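Local coordinates for protein glycoside Hydrolase (PDB 5T99) that probably cleaves galactosidic linkages of agarose-derived sugars as a family 2 glycoside hydrolase, and binds the iminosugar D-galacto-isofagomine in its barrel pocket, at residues N310-H315 against K338-N343; T499-V504 against S584-A589; G503-P508 against V520-L525; T554-L559 against G588-C593. All blocks are in the same frame, centred on the assembly; numbering follows the deposited sequence.

Interaction 1: N310-H315 against K338-N343; sequences NGVCLH and KEMGVN. With EDO (1,2-ethanediol), chain Q.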
loop_
_atom_site.group_PDB
_atom_site.type_symbol
_atom_site.label_atom_id
_atom_site.label_comp_id
_atom_site.label_asym_id
_atom_site.label_seq_id
_atom_site.Cartn_x
_atom_site.Cartn_y
_atom_site.Cartn_z
ATOM N N ASN A 310 5.411 14.768 -0.078
ATOM C CA ASN A 310 5.287 14.342 -1.469
ATOM C C ASN A 310 4.604 12.991 -1.434
ATOM O O ASN A 310 5.262 11.952 -1.515
ATOM C CB ASN A 310 6.660 14.182 -2.111
ATOM C CG ASN A 310 7.416 15.475 -2.188
ATOM O OD1 ASN A 310 6.833 16.555 -2.157
ATOM N ND2 ASN A 310 8.731 15.377 -2.284
ATOM N N GLY A 311 3.275 13.011 -1.325
ATOM C CA GLY A 311 2.506 11.827 -0.947
ATOM C C GLY A 311 1.677 11.223 -2.049
ATOM O O GLY A 311 1.389 11.870 -3.047
ATOM N N VAL A 312 1.276 9.974 -1.839
ATOM C CA VAL A 312 0.362 9.284 -2.732
ATOM C C VAL A 312 -0.663 8.494 -1.920
ATOM O O VAL A 312 -0.358 7.994 -0.825
ATOM C CB VAL A 312 1.092 8.349 -3.729
ATOM C CG1 VAL A 312 2.158 9.117 -4.488
ATOM C CG2 VAL A 312 1.712 7.153 -3.034
ATOM N N CYS A 313 -1.882 8.423 -2.454
ATOM C CA CYS A 313 -2.871 7.483 -1.976
ATOM C C CYS A 313 -2.659 6.214 -2.751
ATOM O O CYS A 313 -2.338 6.266 -3.943
ATOM C CB CYS A 313 -4.289 8.001 -2.218
ATOM S SG CYS A 313 -4.629 9.537 -1.355
ATOM N N LEU A 314 -2.853 5.079 -2.090
ATOM C CA LEU A 314 -2.768 3.766 -2.727
ATOM C C LEU A 314 -3.892 2.895 -2.206
ATOM O O LEU A 314 -4.141 2.873 -0.987
ATOM C CB LEU A 314 -1.435 3.084 -2.397
ATOM C CG LEU A 314 -0.141 3.630 -3.000
ATOM C CD1 LEU A 314 1.063 2.903 -2.420
ATOM C CD2 LEU A 314 -0.155 3.482 -4.504
ATOM N N HIS A 315 -4.570 2.188 -3.115
ATOM C CA HIS A 315 -5.474 1.116 -2.713
ATOM C C HIS A 315 -4.690 -0.160 -2.528
ATOM O O HIS A 315 -3.581 -0.290 -3.023
ATOM C CB HIS A 315 -6.645 0.931 -3.684
ATOM C CG HIS A 315 -7.806 1.833 -3.391
ATOM N ND1 HIS A 315 -8.475 1.812 -2.183
ATOM C CD2 HIS A 315 -8.409 2.790 -4.140
ATOM C CE1 HIS A 315 -9.432 2.723 -2.199
ATOM N NE2 HIS A 315 -9.417 3.326 -3.376
ATOM N N LYS A 338 9.061 5.510 -4.489
ATOM C CA LYS A 338 10.271 6.236 -4.028
ATOM C C LYS A 338 11.114 6.810 -5.188
ATOM O O LYS A 338 11.717 7.876 -5.037
ATOM C CB LYS A 338 11.134 5.390 -3.080
ATOM C CG LYS A 338 10.602 5.384 -1.655
ATOM C CD LYS A 338 11.161 4.250 -0.798
ATOM C CE LYS A 338 12.649 4.401 -0.473
ATOM N NZ LYS A 338 12.953 5.669 0.219
ATOM N N GLU A 339 11.114 6.133 -6.340
ATOM C CA GLU A 339 11.776 6.648 -7.551
ATOM C C GLU A 339 11.112 7.912 -8.095
ATOM O O GLU A 339 11.784 8.780 -8.654
ATOM C CB GLU A 339 11.866 5.561 -8.638
ATOM C CG GLU A 339 12.976 4.548 -8.366
ATOM C CD GLU A 339 12.886 3.291 -9.217
ATOM O OE1 GLU A 339 12.306 3.323 -10.334
ATOM O OE2 GLU A 339 13.412 2.251 -8.753
ATOM N N MET A 340 9.799 8.015 -7.910
ATOM C CA MET A 340 9.042 9.236 -8.249
ATOM C C MET A 340 9.298 10.422 -7.293
ATOM O O MET A 340 8.897 11.537 -7.604
ATOM C CB MET A 340 7.530 8.926 -8.286
ATOM C CG MET A 340 6.716 9.844 -9.183
ATOM S SD MET A 340 5.051 9.237 -9.517
ATOM C CE MET A 340 4.236 9.836 -8.035
ATOM N N GLY A 341 9.936 10.189 -6.137
ATOM C CA GLY A 341 10.143 11.229 -5.119
ATOM C C GLY A 341 9.124 11.180 -3.985
ATOM O O GLY A 341 9.030 12.121 -3.185
ATOM N N VAL A 342 8.374 10.076 -3.900
ATOM C CA VAL A 342 7.365 9.892 -2.859
ATOM C C VAL A 342 8.050 9.614 -1.522
ATOM O O VAL A 342 8.892 8.705 -1.427
ATOM C CB VAL A 342 6.415 8.726 -3.195
ATOM C CG1 VAL A 342 5.441 8.435 -2.055
ATOM C CG2 VAL A 342 5.639 9.031 -4.472
ATOM N N ASN A 343 7.692 10.393 -0.505
ATOM C CA ASN A 343 8.146 10.151 0.867
ATOM C C ASN A 343 6.998 9.840 1.839
ATOM O O ASN A 343 7.229 9.700 3.043
ATOM C CB ASN A 343 8.934 11.364 1.370
ATOM C CG ASN A 343 8.050 12.568 1.618
ATOM O OD1 ASN A 343 7.011 12.714 0.983
ATOM N ND2 ASN A 343 8.453 13.435 2.547
HETATM C C1 EDO Q . -1.755 -0.258 1.034
HETATM O O1 EDO Q . -3.009 -0.893 1.252
HETATM C C2 EDO Q . -1.965 1.175 0.568
HETATM O O2 EDO Q . -2.956 1.837 1.363
#

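Interaction 2: T499-V504 against S584-A589; sequences TSSRGV and SSYFGA. With GIF (D-galacto-isofagomine), chain C.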
loop_
_atom_site.group_PDB
_atom_site.type_symbol
_atom_site.label_atom_id
_atom_site.label_comp_id
_atom_site.label_asym_id
_atom_site.label_seq_id
_atom_site.Cartn_x
_atom_site.Cartn_y
_atom_site.Cartn_z
ATOM N N THR A 499 -6.459 12.099 -14.899
ATOM C CA THR A 499 -6.528 10.763 -15.470
ATOM C C THR A 499 -5.707 10.684 -16.751
ATOM O O THR A 499 -5.580 11.673 -17.485
ATOM C CB THR A 499 -7.986 10.376 -15.765
ATOM O OG1 THR A 499 -8.600 11.393 -16.570
ATOM C CG2 THR A 499 -8.755 10.242 -14.472
ATOM N N SER A 500 -5.172 9.495 -17.015
ATOM C CA SER A 500 -4.461 9.208 -18.255
ATOM C C SER A 500 -4.342 7.706 -18.481
ATOM O O SER A 500 -4.452 6.915 -17.541
ATOM C CB SER A 500 -3.074 9.849 -18.251
ATOM O OG SER A 500 -2.284 9.402 -17.169
ATOM N N SER A 501 -4.171 7.321 -19.742
ATOM C CA SER A 501 -3.797 5.953 -20.109
ATOM C C SER A 501 -2.340 6.003 -20.560
ATOM O O SER A 501 -1.947 6.947 -21.251
ATOM C CB SER A 501 -4.687 5.422 -21.235
ATOM O OG SER A 501 -6.069 5.496 -20.899
ATOM N N ARG A 502 -1.550 5.004 -20.157
ATOM C CA ARG A 502 -0.117 4.933 -20.489
ATOM C C ARG A 502 0.103 4.942 -21.994
ATOM O O ARG A 502 -0.465 4.112 -22.694
ATOM C CB ARG A 502 0.514 3.648 -19.920
ATOM C CG ARG A 502 2.030 3.562 -20.109
ATOM C CD ARG A 502 2.648 2.412 -19.323
ATOM N NE ARG A 502 2.013 1.138 -19.640
ATOM C CZ ARG A 502 2.202 0.436 -20.760
ATOM N NH1 ARG A 502 3.034 0.856 -21.711
ATOM N NH2 ARG A 502 1.545 -0.711 -20.931
ATOM N N GLY A 503 0.923 5.871 -22.474
ATOM C CA GLY A 503 1.309 5.922 -23.881
ATOM C C GLY A 503 0.205 6.187 -24.900
ATOM O O GLY A 503 0.340 5.796 -26.055
ATOM N N VAL A 504 -0.872 6.855 -24.481
ATOM C CA VAL A 504 -1.986 7.185 -25.369
ATOM C C VAL A 504 -2.100 8.696 -25.458
ATOM O O VAL A 504 -2.271 9.360 -24.450
ATOM C CB VAL A 504 -3.314 6.578 -24.874
ATOM C CG1 VAL A 504 -4.474 6.997 -25.773
ATOM C CG2 VAL A 504 -3.205 5.057 -24.818
ATOM N N SER A 584 -10.978 -0.882 -14.235
ATOM C CA SER A 584 -9.920 -0.337 -13.366
ATOM C C SER A 584 -9.657 1.148 -13.649
ATOM O O SER A 584 -10.299 1.750 -14.514
ATOM C CB SER A 584 -8.639 -1.211 -13.428
ATOM O OG SER A 584 -7.940 -1.127 -14.658
ATOM N N SER A 585 -8.732 1.742 -12.900
ATOM C CA SER A 585 -8.593 3.196 -12.863
ATOM C C SER A 585 -7.661 3.757 -13.918
ATOM O O SER A 585 -6.895 3.022 -14.569
ATOM C CB SER A 585 -8.126 3.642 -11.474
ATOM O OG SER A 585 -6.768 3.318 -11.257
ATOM N N TYR A 586 -7.759 5.080 -14.069
ATOM C CA TYR A 586 -6.839 5.885 -14.855
ATOM C C TYR A 586 -6.117 6.963 -14.014
ATOM O O TYR A 586 -5.273 7.712 -14.536
ATOM C CB TYR A 586 -7.618 6.591 -15.971
ATOM C CG TYR A 586 -8.383 5.682 -16.913
ATOM C CD1 TYR A 586 -7.877 5.365 -18.177
ATOM C CD2 TYR A 586 -9.630 5.166 -16.554
ATOM C CE1 TYR A 586 -8.582 4.549 -19.050
ATOM C CE2 TYR A 586 -10.337 4.345 -17.417
ATOM C CZ TYR A 586 -9.808 4.050 -18.667
ATOM O OH TYR A 586 -10.509 3.234 -19.509
ATOM N N PHE A 587 -6.434 7.035 -12.722
ATOM C CA PHE A 587 -5.908 8.079 -11.825
ATOM C C PHE A 587 -4.415 7.914 -11.505
ATOM O O PHE A 587 -3.748 8.869 -11.122
ATOM C CB PHE A 587 -6.681 8.073 -10.495
ATOM C CG PHE A 587 -8.129 8.470 -10.612
ATOM C CD1 PHE A 587 -8.483 9.747 -11.010
ATOM C CD2 PHE A 587 -9.138 7.574 -10.267
ATOM C CE1 PHE A 587 -9.816 10.120 -11.096
ATOM C CE2 PHE A 587 -10.476 7.940 -10.349
ATOM C CZ PHE A 587 -10.816 9.217 -10.772
ATOM N N GLY A 588 -3.914 6.692 -11.628
ATOM C CA GLY A 588 -2.541 6.367 -11.269
ATOM C C GLY A 588 -1.507 7.122 -12.078
ATOM O O GLY A 588 -1.664 7.291 -13.287
ATOM N N ALA A 589 -0.464 7.599 -11.402
ATOM C CA ALA A 589 0.735 8.090 -12.080
ATOM C C ALA A 589 1.508 6.931 -12.729
ATOM O O ALA A 589 2.207 7.119 -13.731
ATOM C CB ALA A 589 1.619 8.832 -11.098
HETATM C C GIF C . -12.248 9.490 -2.906
HETATM N N GIF C . -12.150 10.778 -3.577
HETATM O O GIF C . -11.647 10.986 -7.946
HETATM C C1 GIF C . -11.522 8.428 -3.707
HETATM O O1 GIF C . -13.307 8.084 -5.280
HETATM C C2 GIF C . -11.933 8.455 -5.177
HETATM O O2 GIF C . -11.813 7.146 -3.156
HETATM C C3 GIF C . -11.726 9.834 -5.795
HETATM C C4 GIF C . -12.465 10.898 -4.990
HETATM C C5 GIF C . -12.192 9.855 -7.252
#

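Interaction 3: G503-P508 against V520-L525; sequences GVYHLP and VTSYDL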
loop_
_atom_site.group_PDB
_atom_site.type_symbol
_atom_site.label_atom_id
_atom_site.label_comp_id
_atom_site.label_asym_id
_atom_site.label_seq_id
_atom_site.Cartn_x
_atom_site.Cartn_y
_atom_site.Cartn_z
ATOM N N GLY A 503 0.923 5.871 -22.474
ATOM C CA GLY A 503 1.309 5.922 -23.881
ATOM C C GLY A 503 0.205 6.187 -24.900
ATOM O O GLY A 503 0.340 5.796 -26.055
ATOM N N VAL A 504 -0.872 6.855 -24.481
ATOM C CA VAL A 504 -1.986 7.185 -25.369
ATOM C C VAL A 504 -2.100 8.696 -25.458
ATOM O O VAL A 504 -2.271 9.360 -24.450
ATOM C CB VAL A 504 -3.314 6.578 -24.874
ATOM C CG1 VAL A 504 -4.474 6.997 -25.773
ATOM C CG2 VAL A 504 -3.205 5.057 -24.818
ATOM N N TYR A 505 -1.996 9.220 -26.676
ATOM C CA TYR A 505 -2.100 10.652 -26.961
ATOM C C TYR A 505 -3.175 10.827 -28.028
ATOM O O TYR A 505 -3.201 10.079 -29.029
ATOM C CB TYR A 505 -0.751 11.197 -27.449
ATOM C CG TYR A 505 0.381 10.720 -26.595
ATOM C CD1 TYR A 505 0.728 11.397 -25.429
ATOM C CD2 TYR A 505 1.064 9.547 -26.908
ATOM C CE1 TYR A 505 1.749 10.941 -24.625
ATOM C CE2 TYR A 505 2.088 9.076 -26.103
ATOM C CZ TYR A 505 2.422 9.777 -24.962
ATOM O OH TYR A 505 3.437 9.312 -24.163
ATOM N N HIS A 506 -4.062 11.795 -27.805
ATOM C CA HIS A 506 -5.176 12.068 -28.722
ATOM C C HIS A 506 -4.953 13.429 -29.372
ATOM O O HIS A 506 -5.084 14.464 -28.704
ATOM C CB HIS A 506 -6.515 12.046 -27.969
ATOM C CG HIS A 506 -6.972 10.673 -27.593
ATOM N ND1 HIS A 506 -7.766 10.427 -26.493
ATOM C CD2 HIS A 506 -6.737 9.466 -28.164
ATOM C CE1 HIS A 506 -8.012 9.131 -26.411
ATOM N NE2 HIS A 506 -7.398 8.526 -27.413
ATOM N N LEU A 507 -4.613 13.414 -30.664
ATOM C CA LEU A 507 -4.234 14.626 -31.408
ATOM C C LEU A 507 -5.207 14.922 -32.574
ATOM O O LEU A 507 -5.269 14.126 -33.520
ATOM C CB LEU A 507 -2.793 14.477 -31.923
ATOM C CG LEU A 507 -1.707 14.423 -30.832
ATOM C CD1 LEU A 507 -0.323 14.157 -31.413
ATOM C CD2 LEU A 507 -1.690 15.703 -30.004
ATOM N N PRO A 508 -5.921 16.063 -32.558
ATOM C CA PRO A 508 -5.687 17.208 -31.666
ATOM C C PRO A 508 -6.400 17.092 -30.310
ATOM O O PRO A 508 -6.090 17.846 -29.381
ATOM C CB PRO A 508 -6.283 18.364 -32.466
ATOM C CG PRO A 508 -7.425 17.735 -33.221
ATOM C CD PRO A 508 -7.174 16.247 -33.314
ATOM N N VAL A 520 -7.750 7.753 -22.145
ATOM C CA VAL A 520 -7.612 9.176 -21.834
ATOM C C VAL A 520 -6.219 9.668 -22.222
ATOM O O VAL A 520 -5.215 8.954 -22.052
ATOM C CB VAL A 520 -7.842 9.441 -20.326
ATOM C CG1 VAL A 520 -7.885 10.941 -20.040
ATOM C CG2 VAL A 520 -9.112 8.743 -19.848
ATOM N N THR A 521 -6.163 10.905 -22.718
ATOM C CA THR A 521 -4.907 11.529 -23.163
ATOM C C THR A 521 -3.832 11.576 -22.052
ATOM O O THR A 521 -4.099 12.032 -20.922
ATOM C CB THR A 521 -5.147 12.947 -23.763
ATOM O OG1 THR A 521 -3.958 13.416 -24.414
ATOM C CG2 THR A 521 -5.573 13.956 -22.704
ATOM N N SER A 522 -2.629 11.101 -22.400
ATOM C CA SER A 522 -1.442 11.155 -21.523
ATOM C C SER A 522 -0.714 12.515 -21.565
ATOM O O SER A 522 0.405 12.643 -21.045
ATOM C CB SER A 522 -0.478 10.002 -21.862
ATOM O OG SER A 522 0.472 9.773 -20.838
ATOM N N TYR A 523 -1.343 13.529 -22.172
ATOM C CA TYR A 523 -0.942 14.925 -21.949
ATOM C C TYR A 523 -1.348 15.442 -20.540
ATOM O O TYR A 523 -0.940 16.537 -20.156
ATOM C CB TYR A 523 -1.486 15.850 -23.065
ATOM C CG TYR A 523 -0.715 15.781 -24.374
ATOM C CD1 TYR A 523 0.496 16.453 -24.517
ATOM C CD2 TYR A 523 -1.197 15.055 -25.473
ATOM C CE1 TYR A 523 1.215 16.409 -25.703
ATOM C CE2 TYR A 523 -0.485 15.006 -26.671
ATOM C CZ TYR A 523 0.723 15.685 -26.781
ATOM O OH TYR A 523 1.446 15.642 -27.950
ATOM N N ASP A 524 -2.140 14.666 -19.788
ATOM C CA ASP A 524 -2.492 14.961 -18.388
ATOM C C ASP A 524 -3.199 16.306 -18.240
ATOM O O ASP A 524 -2.684 17.245 -17.617
ATOM C CB ASP A 524 -1.273 14.842 -17.451
ATOM C CG ASP A 524 -0.785 13.407 -17.309
ATOM O OD1 ASP A 524 -1.625 12.492 -17.177
ATOM O OD2 ASP A 524 0.441 13.177 -17.315
ATOM N N LEU A 525 -4.371 16.362 -18.875
ATOM C CA LEU A 525 -5.310 17.482 -18.820
ATOM C C LEU A 525 -6.701 17.111 -18.244
ATOM O O LEU A 525 -7.371 17.962 -17.660
ATOM C CB LEU A 525 -5.522 18.045 -20.238
ATOM C CG LEU A 525 -4.455 18.865 -20.984
ATOM C CD1 LEU A 525 -3.441 19.510 -20.051
ATOM C CD2 LEU A 525 -3.759 18.052 -22.060
HETATM O O HOH W 1 2.044 7.751 -20.491
#

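Interaction 4: T554-L559 against G588-C593; sequences TGFDYL and GAVDLC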
loop_
_atom_site.group_PDB
_atom_site.type_symbol
_atom_site.label_atom_id
_atom_site.label_comp_id
_atom_site.label_asym_id
_atom_site.label_seq_id
_atom_site.Cartn_x
_atom_site.Cartn_y
_atom_site.Cartn_z
ATOM N N THR A 554 -4.025 8.837 -7.960
ATOM C CA THR A 554 -3.332 7.959 -7.031
ATOM C C THR A 554 -1.926 7.700 -7.552
ATOM O O THR A 554 -1.607 8.038 -8.695
ATOM C CB THR A 554 -4.028 6.590 -6.959
ATOM O OG1 THR A 554 -4.157 6.041 -8.277
ATOM C CG2 THR A 554 -5.400 6.728 -6.370
ATOM N N GLY A 555 -1.097 7.067 -6.729
ATOM C CA GLY A 555 0.261 6.691 -7.121
ATOM C C GLY A 555 0.306 5.578 -8.153
ATOM O O GLY A 555 1.044 5.661 -9.130
ATOM N N PHE A 556 -0.488 4.539 -7.910
ATOM C CA PHE A 556 -0.666 3.399 -8.822
ATOM C C PHE A 556 -2.133 3.368 -9.207
ATOM O O PHE A 556 -3.000 3.739 -8.395
ATOM C CB PHE A 556 -0.341 2.061 -8.121
ATOM C CG PHE A 556 1.036 1.509 -8.414
ATOM C CD1 PHE A 556 1.190 0.202 -8.894
ATOM C CD2 PHE A 556 2.183 2.267 -8.183
ATOM C CE1 PHE A 556 2.455 -0.330 -9.137
ATOM C CE2 PHE A 556 3.454 1.735 -8.434
ATOM C CZ PHE A 556 3.586 0.440 -8.909
ATOM N N ASP A 557 -2.429 2.896 -10.419
ATOM C CA ASP A 557 -3.808 2.535 -10.736
ATOM C C ASP A 557 -4.223 1.371 -9.842
ATOM O O ASP A 557 -3.381 0.618 -9.321
ATOM C CB ASP A 557 -4.006 2.159 -12.220
ATOM C CG ASP A 557 -4.134 3.365 -13.124
ATOM O OD1 ASP A 557 -4.803 4.347 -12.732
ATOM O OD2 ASP A 557 -3.580 3.324 -14.248
ATOM N N TYR A 558 -5.533 1.240 -9.685
ATOM C CA TYR A 558 -6.146 0.219 -8.830
ATOM C C TYR A 558 -7.392 -0.332 -9.513
ATOM O O TYR A 558 -7.940 0.292 -10.405
ATOM C CB TYR A 558 -6.517 0.830 -7.469
ATOM C CG TYR A 558 -7.419 2.039 -7.582
ATOM C CD1 TYR A 558 -8.809 1.906 -7.566
ATOM C CD2 TYR A 558 -6.891 3.313 -7.722
ATOM C CE1 TYR A 558 -9.640 3.012 -7.668
ATOM C CE2 TYR A 558 -7.718 4.421 -7.834
ATOM C CZ TYR A 558 -9.088 4.267 -7.800
ATOM O OH TYR A 558 -9.901 5.370 -7.914
ATOM N N LEU A 559 -7.835 -1.490 -9.053
ATOM C CA LEU A 559 -9.015 -2.158 -9.582
ATOM C C LEU A 559 -10.282 -1.518 -9.030
ATOM O O LEU A 559 -10.319 -1.133 -7.866
ATOM C CB LEU A 559 -8.965 -3.644 -9.221
ATOM C CG LEU A 559 -7.882 -4.467 -9.934
ATOM C CD1 LEU A 559 -7.586 -5.748 -9.173
ATOM C CD2 LEU A 559 -8.296 -4.799 -11.362
ATOM N N GLY A 588 -3.914 6.692 -11.628
ATOM C CA GLY A 588 -2.541 6.367 -11.269
ATOM C C GLY A 588 -1.507 7.122 -12.078
ATOM O O GLY A 588 -1.664 7.291 -13.287
ATOM N N ALA A 589 -0.464 7.599 -11.402
ATOM C CA ALA A 589 0.735 8.090 -12.080
ATOM C C ALA A 589 1.508 6.931 -12.729
ATOM O O ALA A 589 2.207 7.119 -13.731
ATOM C CB ALA A 589 1.619 8.832 -11.098
ATOM N N VAL A 590 1.381 5.748 -12.134
ATOM C CA VAL A 590 1.963 4.514 -12.635
ATOM C C VAL A 590 0.782 3.596 -12.912
ATOM O O VAL A 590 -0.191 3.605 -12.153
ATOM C CB VAL A 590 2.926 3.906 -11.584
ATOM C CG1 VAL A 590 3.492 2.566 -12.028
ATOM C CG2 VAL A 590 4.076 4.875 -11.296
ATOM N N ASP A 591 0.850 2.818 -13.995
ATOM C CA ASP A 591 -0.270 1.945 -14.394
ATOM C C ASP A 591 -0.382 0.717 -13.493
ATOM O O ASP A 591 0.489 0.465 -12.652
ATOM C CB ASP A 591 -0.205 1.586 -15.903
ATOM C CG ASP A 591 0.732 0.399 -16.231
ATOM O OD1 ASP A 591 1.245 -0.315 -15.337
ATOM O OD2 ASP A 591 0.940 0.167 -17.433
ATOM N N LEU A 592 -1.442 -0.055 -13.691
ATOM C CA LEU A 592 -1.781 -1.183 -12.810
ATOM C C LEU A 592 -0.736 -2.308 -12.739
ATOM O O LEU A 592 -0.704 -3.057 -11.754
ATOM C CB LEU A 592 -3.117 -1.767 -13.257
ATOM C CG LEU A 592 -3.882 -2.744 -12.374
ATOM C CD1 LEU A 592 -4.354 -2.044 -11.108
ATOM C CD2 LEU A 592 -5.059 -3.311 -13.161
ATOM N N CYS A 593 0.102 -2.449 -13.769
ATOM C CA CYS A 593 1.162 -3.477 -13.760
ATOM C C CYS A 593 2.548 -2.893 -13.400
ATOM O O CYS A 593 3.561 -3.587 -13.477
ATOM C CB CYS A 593 1.183 -4.256 -15.093
ATOM S SG CYS A 593 1.797 -3.337 -16.525
HETATM O O HOH W 2 -3.579 0.955 -15.535
#

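Interaction 1: N310-H315 against K338-N343
V342 packs against the strand end N310-V312, and its short side chain can be followed from root to tip. V342 CB lies 3.8 Å from the carbonyl O of N310. With chi1 at 174°, V342 CG1 swings over beside the valine's own carbonyl carbon; it stays within 3.6 Å of N310 O and reaches toward V312 CG2. The other branch, V342 CG2, runs up to V312 CG1 at 3.5 Å, the closest apolar approach here, and the two valines cross at about a right angle. V312 CG1 also meets M340 CE, at 4.2 Å. With an alanine in place of V342, both branches vanish and V312 CG1 would probably lose its nearest neighbour across the contact, a gap opening between the strand and the turn.

Polar atoms frame this packing. N310 O accepts the backbone N-H of N343 (3.1 Å, 149° at the hydrogen) and is also approached by V342 CA at 3.2 Å. In return N343 OD1 takes the N-H of N310, a weak, bent bond despite its 2.8 Å, while N343 ND2 turns to R308 O. N310 ND2 adds a long, weak bond to G341 O. G341 closes helix 327-339 in a Schellman motif, its positive phi turning the chain toward strand 344-346. The contact thus sits inside a beta-alpha-beta unit of the TIM barrel, where one sound backbone bond, two weak side-chain bonds and the valine pair together place the returning chain.

Interaction 2: T499-V504 against S584-A589
T499 and F587 lie side by side with their side chains pointing the same way, whereas Y586 turns its edge to the neighbouring serines. The methyl CG2 of T499 rests obliquely against the F587 ring, 3.5 Å from CD1 and about as near to CE1. Farther out on that ring, CZ lies 3.4 Å from atom O of the bound D-galacto-isofagomine, in its hydroxymethyl arm. Y586 CB lies 3.8 Å from T499 CB, and chi1 of Y586 (-58°) sets its ring so that S500 O and S501 OG lie at its edge, in plane. S501 OG stands 3.3 Å from Y586 CE1, yet its hydrogen bonds go to Q519 OE1 and V520 N; T499 OG1 likewise turns to I526 O.

The backbones are tied by S500 N, which donates to Y586 O at 3.1 Å (163° at the hydrogen). Putting an alanine at F587 would probably strip T499 CG2 of its ring partner and open a gap beside the ligand's hydroxymethyl group. One residue thus faces two ways: its ring offers the ligand an apolar wall, while a threonine methyl behind and a straight backbone bond next door help to fix that wall.

Interaction 3: G503-P508 against V520-L525
The shortest direct hydrogen bond between the two segments joins S522 N to V504 O: the S522 N-H points nearly along the C=O axis of V504, at 2.7 Å and 155° at the hydrogen. S522 CB follows the same approach, 3.2 Å from V504 O. Beyond it, S522 OG receives a proton from a water at 2.6 Å, and that water accepts from G503 N at 3.0 Å, so a second, bridged link runs beside the direct one. The same hydroxyl is hydrogen-bonded to D598 OD2, as is Y505 OH.

Y505 and Y523 form a T-shaped pair, the edge of Y505 set toward the face of Y523, with centroids 5.7 Å apart and planes at 74°. Chi1 of Y505 (-46°) turns the ring so that CD1 stands over Y523, while CE1 comes to within 3.7 Å of S522 CB. L507 crosses Y523 at about a right angle, and its CD2 touches Y523 CE2 obliquely at 3.6 Å. T521 OG1 lies at the edge of the Y523 ring, in its plane, and takes a weak bond from Y523 N within the type I turn T521-D524.

Both segments belong to the long loop between strand 490-495 and helix 534-543. Their tyrosines lean on L616 of strand 613-616, Y523 OH is bonded to P628 O, and L507 packs on I627 and P628 of strand 626-633. D598, at the start of helix 598-607, anchors Y505 and S522, so this part of the loop packs between that helix and the two strands, joining the barrel to the DUF4982 region.

Interaction 4: T554-L559 against G588-C593
The ring of F556 carries V590 CG1 over one face, a CH-pi contact 3.9 Å from the centroid and 20° off the ring normal, while D591 O approaches obliquely. The two side chains run side by side in the same direction, and I336 and M337 of helix 327-339 also touch F556. T554 OG1 and F556 O lie in plane at the edge of the Y558 ring, and this hydroxyl donates to F556 O at 2.6 Å.

The carboxylate of D557 is a third flat group. G588 N meets OD1 at 2.7 Å from above the carboxylate plane, 51° out of it, and S585 OG shares that oxygen; OD2 forms a salt bridge with K597, and a water lies 2.7 Å from D557 OD2 and accepts from L592 N. The absence of a side chain at G588 allows the close backbone approach; a CB would collide with D557 N and F556 C. Backbone pairing surrounds a single bridge between F556 and V590: D557 N to V590 O (2.9 Å), V590 N to G555 O (3.0 Å) and A589 N to T554 O (3.0 Å). L592 CD1 lies 3.4 Å from D557 O, and L592 CD2 goes on to L559 CD2.

The peptide preceding T554 is cis and follows W553, a residue of the ligand pocket, just past barrel strand 549-552. A cis peptide after the tryptophan ending the eighth strand recurs in clan GH-A glycosidases, consistent with family 2.

Interaction 2 is the one that meets all the others. Its centre lies 7 Å from that of interaction 4, with which it shares G588 and A589; R502 NE and D591 OD2 form a salt bridge of 2.6 Å between them. It touches interaction 1 where M340 SD packs 3.8 Å from A589 CB, and it continues outward into interaction 3, sharing G503 and V504. Interaction 1 joins interaction 4 through C313 O and G555 N, 3.2 Å apart in a probable hydrogen bond. Interaction 2 meets the ligand directly through F587, and the side chain of Y558 in interaction 4 is about 5 Å from it, whereas those of V312 in interaction 1 and V520 in interaction 3 remain about 13 and 12 Å away.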